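SAM-dependent methyltransferase (Pyrococcus horikoshii, PDB 1WZN) transfers the methyl group of S-adenosylmethionine to an acceptor, giving S-adenosylhomocysteine as the other product. Local coordinates at the interface of chains A and B and the interface of chains A and C. Sequence-based numbering; all coordinates share one arbitrary frame. Chains: chain A/B/C, SAM-dependent methyltransferase.

Contact 1: the interface of chains A and B. Residues chain A 147, 212, 236-241, 243; chain B 176-180.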
# COMPACT_ATOMS: atom_id res chain seq x y z
N CYS A 147 2.76 -18.49 10.45
CA CYS A 147 3.50 -17.35 10.95
C CYS A 147 2.53 -16.30 11.46
O CYS A 147 1.62 -15.89 10.74
CB CYS A 147 4.35 -16.75 9.83
SG CYS A 147 5.04 -15.15 10.24
N PRO A 212 7.05 -19.35 17.18
CA PRO A 212 7.57 -20.72 17.29
C PRO A 212 8.25 -20.95 18.63
O PRO A 212 8.07 -21.99 19.26
CB PRO A 212 8.55 -20.80 16.12
CG PRO A 212 7.90 -19.93 15.10
CD PRO A 212 7.48 -18.73 15.91
N LEU A 236 14.64 -26.00 10.12
CA LEU A 236 13.97 -24.71 10.20
C LEU A 236 14.83 -23.68 9.48
O LEU A 236 15.98 -23.48 9.84
CB LEU A 236 13.76 -24.29 11.65
CG LEU A 236 12.99 -22.99 11.90
CD1 LEU A 236 11.54 -23.15 11.46
CD2 LEU A 236 13.06 -22.62 13.38
N SER A 237 14.27 -23.04 8.46
CA SER A 237 15.00 -22.03 7.72
C SER A 237 14.46 -20.65 8.11
O SER A 237 13.27 -20.50 8.40
CB SER A 237 14.84 -22.25 6.21
OG SER A 237 15.39 -23.51 5.84
N PRO A 238 15.34 -19.64 8.11
CA PRO A 238 15.00 -18.25 8.47
C PRO A 238 13.68 -17.71 7.94
O PRO A 238 12.93 -17.07 8.68
CB PRO A 238 16.20 -17.47 7.92
CG PRO A 238 17.33 -18.41 8.18
CD PRO A 238 16.75 -19.74 7.71
N ASN A 239 13.38 -17.96 6.67
CA ASN A 239 12.16 -17.44 6.08
C ASN A 239 10.95 -18.36 6.00
O ASN A 239 9.96 -18.01 5.34
CB ASN A 239 12.49 -16.87 4.70
CG ASN A 239 13.56 -15.78 4.76
OD1 ASN A 239 13.40 -14.78 5.45
ND2 ASN A 239 14.65 -15.99 4.04
N ASP A 240 10.99 -19.52 6.66
CA ASP A 240 9.84 -20.43 6.63
C ASP A 240 8.62 -19.69 7.18
O ASP A 240 8.75 -18.87 8.09
CB ASP A 240 10.10 -21.68 7.48
CG ASP A 240 11.19 -22.57 6.91
OD1 ASP A 240 11.43 -22.52 5.69
OD2 ASP A 240 11.80 -23.32 7.70
N MET A 241 7.45 -19.98 6.62
CA MET A 241 6.22 -19.32 7.06
C MET A 241 5.18 -20.21 7.73
O MET A 241 4.19 -19.72 8.26
CB MET A 241 5.58 -18.57 5.88
CG MET A 241 6.28 -17.25 5.54
SD MET A 241 6.29 -16.08 6.94
CE MET A 241 4.67 -15.32 6.76
N TYR A 243 4.96 -23.47 10.52
CA TYR A 243 5.78 -24.21 11.46
C TYR A 243 5.15 -25.49 11.97
O TYR A 243 3.93 -25.64 11.97
CB TYR A 243 6.11 -23.31 12.65
CG TYR A 243 6.55 -21.94 12.20
CD1 TYR A 243 7.73 -21.77 11.48
CD2 TYR A 243 5.74 -20.83 12.40
CE1 TYR A 243 8.10 -20.52 10.97
CE2 TYR A 243 6.09 -19.57 11.90
CZ TYR A 243 7.27 -19.43 11.18
OH TYR A 243 7.60 -18.22 10.63
N VAL B 176 13.22 -8.94 8.03
CA VAL B 176 12.77 -9.87 9.05
C VAL B 176 12.85 -11.34 8.65
O VAL B 176 12.53 -11.70 7.51
CB VAL B 176 11.32 -9.56 9.46
CG1 VAL B 176 10.88 -10.47 10.59
CG2 VAL B 176 11.21 -8.10 9.87
N GLU B 177 13.29 -12.18 9.58
CA GLU B 177 13.38 -13.62 9.39
C GLU B 177 12.46 -14.16 10.49
O GLU B 177 12.91 -14.49 11.58
CB GLU B 177 14.81 -14.11 9.60
CG GLU B 177 15.82 -13.55 8.61
CD GLU B 177 17.19 -14.16 8.77
OE1 GLU B 177 17.73 -14.13 9.90
OE2 GLU B 177 17.74 -14.68 7.78
N PRO B 178 11.15 -14.22 10.21
CA PRO B 178 10.11 -14.68 11.12
C PRO B 178 10.31 -16.04 11.76
O PRO B 178 10.07 -16.21 12.96
CB PRO B 178 8.85 -14.62 10.26
CG PRO B 178 9.37 -14.94 8.90
CD PRO B 178 10.63 -14.10 8.83
N ALA B 179 10.75 -17.02 10.97
CA ALA B 179 10.95 -18.37 11.47
C ALA B 179 11.87 -18.43 12.68
O ALA B 179 11.58 -19.11 13.67
CB ALA B 179 11.49 -19.25 10.37
N VAL B 180 13.00 -17.72 12.60
CA VAL B 180 13.98 -17.70 13.68
C VAL B 180 13.86 -16.46 14.56
O VAL B 180 14.72 -16.20 15.40
CB VAL B 180 15.42 -17.79 13.12
CG1 VAL B 180 15.66 -19.18 12.54
CG2 VAL B 180 15.65 -16.72 12.05
O HOH W 1 14.39 -11.85 5.12
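The end of strand 166-177 of chain B and the turn after it, B:Val176 to B:Val180, pack against a surface of chain A formed by the loop A:Leu236 to A:Met241, the start of strand 242-248, A:Cys147 and A:Pro212. The patch forms part of a two-fold symmetric interface between copies of one protein, so the same contact recurs with the chains exchanged; whether this pairing exists in solution the structure alone does not show.

B:Ala179 sits at the tip and hides 94 Å² of its surface. CD1 of A:Leu236 lies 4.0 Å from its methyl carbon CB. The phenol of A:Tyr243 comes in by its rim: CE1 lies 3.6 Å from CA of B:Ala179 and also meets the methyl group. One face of this ring is capped over its centre by CG of A:Pro212, 3.5 Å above the plane, and the backbone of A:Met241 lies off-centre over the other, which probably limits the ring's rotation. Its hydroxyl OH makes a weak hydrogen bond to the carbonyl O of A:Asp240, which would help hold its tilt.

B:Pro178 meets two sulphurs. Its CG lies 3.8 Å from SD of A:Met241, the two side chains crossing nearly at right angles, while CB faces SG of A:Cys147. The methionine chain bends at chi2 and chi3 (-60° and -84°), which curls the thioether back against the proline.

B:Glu177, its CD anti to CA (chi2 -174°), lies parallel to A:Pro238, with the carboxylate carbon CD 3.6 Å from the pyrrolidine CB. Polar links across include a weak hydrogen bond from B:Ala179 N to A:Pro238 O and a water joining A:Asn239 OD1 to B:Val176 O. Behind the contact, A:Asp240 braces the loop, its carboxylate OD2 taking the backbone N-H of A:Ser237 at 2.6 Å from above the carboxylate plane.

Contact 2: the interface of chains A and C. Residues chain A 192, 194-198; chain C 188, 198-202.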
# COMPACT_ATOMS: atom_id res chain seq x y z
N LEU A 192 -24.23 -18.65 -3.43
CA LEU A 192 -25.08 -18.27 -4.55
C LEU A 192 -25.67 -19.43 -5.33
O LEU A 192 -24.95 -20.32 -5.78
CB LEU A 192 -24.29 -17.40 -5.53
CG LEU A 192 -24.01 -15.94 -5.19
CD1 LEU A 192 -23.36 -15.83 -3.81
CD2 LEU A 192 -23.11 -15.33 -6.27
N PRO A 194 -28.02 -20.81 -8.66
CA PRO A 194 -28.15 -20.46 -10.08
C PRO A 194 -29.10 -19.31 -10.39
O PRO A 194 -28.80 -18.47 -11.24
CB PRO A 194 -28.61 -21.78 -10.71
CG PRO A 194 -27.89 -22.79 -9.88
CD PRO A 194 -28.12 -22.27 -8.47
N ASN A 195 -30.24 -19.26 -9.71
CA ASN A 195 -31.22 -18.21 -9.95
C ASN A 195 -30.89 -16.88 -9.26
O ASN A 195 -31.66 -15.93 -9.32
CB ASN A 195 -32.62 -18.67 -9.52
CG ASN A 195 -32.72 -18.92 -8.03
OD1 ASN A 195 -31.76 -18.69 -7.28
ND2 ASN A 195 -33.88 -19.38 -7.59
N GLY A 196 -29.74 -16.83 -8.58
CA GLY A 196 -29.36 -15.60 -7.91
C GLY A 196 -29.68 -15.51 -6.43
O GLY A 196 -29.20 -14.60 -5.75
N GLU A 197 -30.49 -16.43 -5.92
CA GLU A 197 -30.80 -16.38 -4.49
C GLU A 197 -29.51 -16.60 -3.71
O GLU A 197 -28.65 -17.38 -4.12
CB GLU A 197 -31.84 -17.45 -4.13
CG GLU A 197 -33.24 -17.10 -4.61
CD GLU A 197 -33.68 -15.73 -4.13
OE1 GLU A 197 -33.74 -15.52 -2.89
OE2 GLU A 197 -33.96 -14.85 -4.98
N VAL A 198 -29.38 -15.92 -2.59
CA VAL A 198 -28.17 -16.04 -1.79
C VAL A 198 -28.41 -16.28 -0.31
O VAL A 198 -29.44 -15.88 0.24
CB VAL A 198 -27.28 -14.77 -1.95
CG1 VAL A 198 -28.13 -13.53 -1.79
CG2 VAL A 198 -26.16 -14.75 -0.91
N LEU C 188 -18.52 -9.87 -8.55
CA LEU C 188 -19.72 -10.24 -7.81
C LEU C 188 -20.71 -9.10 -8.01
O LEU C 188 -20.42 -7.96 -7.64
CB LEU C 188 -19.42 -10.38 -6.31
CG LEU C 188 -20.65 -10.65 -5.44
CD1 LEU C 188 -21.23 -12.02 -5.77
CD2 LEU C 188 -20.29 -10.57 -3.97
N VAL C 198 -32.14 -9.46 -1.92
CA VAL C 198 -30.97 -9.47 -2.79
C VAL C 198 -30.86 -10.68 -3.70
O VAL C 198 -31.34 -11.76 -3.39
CB VAL C 198 -29.67 -9.43 -1.95
CG1 VAL C 198 -28.45 -9.40 -2.88
CG2 VAL C 198 -29.67 -8.23 -1.04
N LYS C 199 -30.23 -10.45 -4.84
CA LYS C 199 -29.94 -11.50 -5.81
C LYS C 199 -28.48 -11.22 -6.14
O LYS C 199 -28.08 -10.07 -6.33
CB LYS C 199 -30.80 -11.37 -7.06
CG LYS C 199 -32.19 -11.97 -6.90
CD LYS C 199 -32.91 -12.03 -8.24
CE LYS C 199 -34.20 -12.83 -8.13
NZ LYS C 199 -33.92 -14.22 -7.65
N ALA C 200 -27.67 -12.27 -6.19
CA ALA C 200 -26.25 -12.10 -6.47
C ALA C 200 -25.79 -13.07 -7.54
O ALA C 200 -26.21 -14.23 -7.57
CB ALA C 200 -25.44 -12.30 -5.20
N PHE C 201 -24.91 -12.59 -8.42
CA PHE C 201 -24.37 -13.39 -9.51
C PHE C 201 -22.86 -13.20 -9.58
O PHE C 201 -22.36 -12.10 -9.38
CB PHE C 201 -25.01 -12.97 -10.84
CG PHE C 201 -26.49 -13.21 -10.90
CD1 PHE C 201 -26.99 -14.46 -11.23
CD2 PHE C 201 -27.39 -12.19 -10.59
CE1 PHE C 201 -28.36 -14.70 -11.25
CE2 PHE C 201 -28.77 -12.41 -10.60
CZ PHE C 201 -29.25 -13.68 -10.93
N LEU C 202 -22.15 -14.28 -9.88
CA LEU C 202 -20.70 -14.21 -9.96
C LEU C 202 -20.20 -14.35 -11.39
O LEU C 202 -20.50 -15.33 -12.07
CB LEU C 202 -20.06 -15.31 -9.10
CG LEU C 202 -18.55 -15.48 -9.28
CD1 LEU C 202 -17.83 -14.28 -8.70
CD2 LEU C 202 -18.08 -16.77 -8.59
O HOH W 2 -31.53 -14.07 -1.80
O HOH W 3 -34.05 -12.43 -3.72
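Here the hairpin turn between strands 182-192 and 198-208 of chain A rests on the same two strands of chain C, near the start of the second. The two copies meet with largely different residues, A:Val198 and C:Val198 apart, and the interface is not an exact two-fold; it may belong to the crystal or to the assembly.

A backbone hydrogen bond ties the turn to the strand: C:Ala200 N gives a nearly straight bond (162° at H) to A:Gly196 O, 2.8 Å away, arriving in the carbonyl plane on a lone pair.

The charged contact lies beside it. C:Lys199 runs extended and bends at its end (chi4 -58°), crossing A:Glu197 obliquely so that NZ forms a salt bridge of 2.7 Å with the carboxylate OE2, on its anti lone pair. The same amine nitrogen NZ also donates to the backbone carbonyl O of A:Asn195 from above the carbonyl plane, at 3.3 Å. An alanine in place of C:Lys199 would lose both bonds and would probably leave the glutamate's charge less well balanced.

Apolar packing fills the other flank. A:Gly196 CA lies over one face of the C:Phe201 ring, off-centre toward CE1 and CZ, 3.6 Å from CZ, while A:Leu192 lays CG and CD2 against C:Ala200, and its CD2 meets C:Leu188 CD1 at 3.8 Å.

Two waters bridge the carboxylate of A:Glu197 to C:Val198 O. Within the turn, A:Asn195 folds its amide back (chi1 65°) so that OD1 accepts A:Glu197 N at 2.9 Å.

About 42 Å separates the C-alpha centres of contact 1 and contact 2, and they have no residue in common. Within chain A they occupy different regions: contact 1 uses the loop before strand 242-248, whereas contact 2 uses the turn between strands 182-192 and 198-208. The partner's turn in contact 1 links strand 166-177 to strand 182-192, whose far end leads into the turn used in contact 2, so opposite ends of one strand serve the two interfaces. One copy can therefore touch two neighbours at once, which could help build the deposited six-copy assembly.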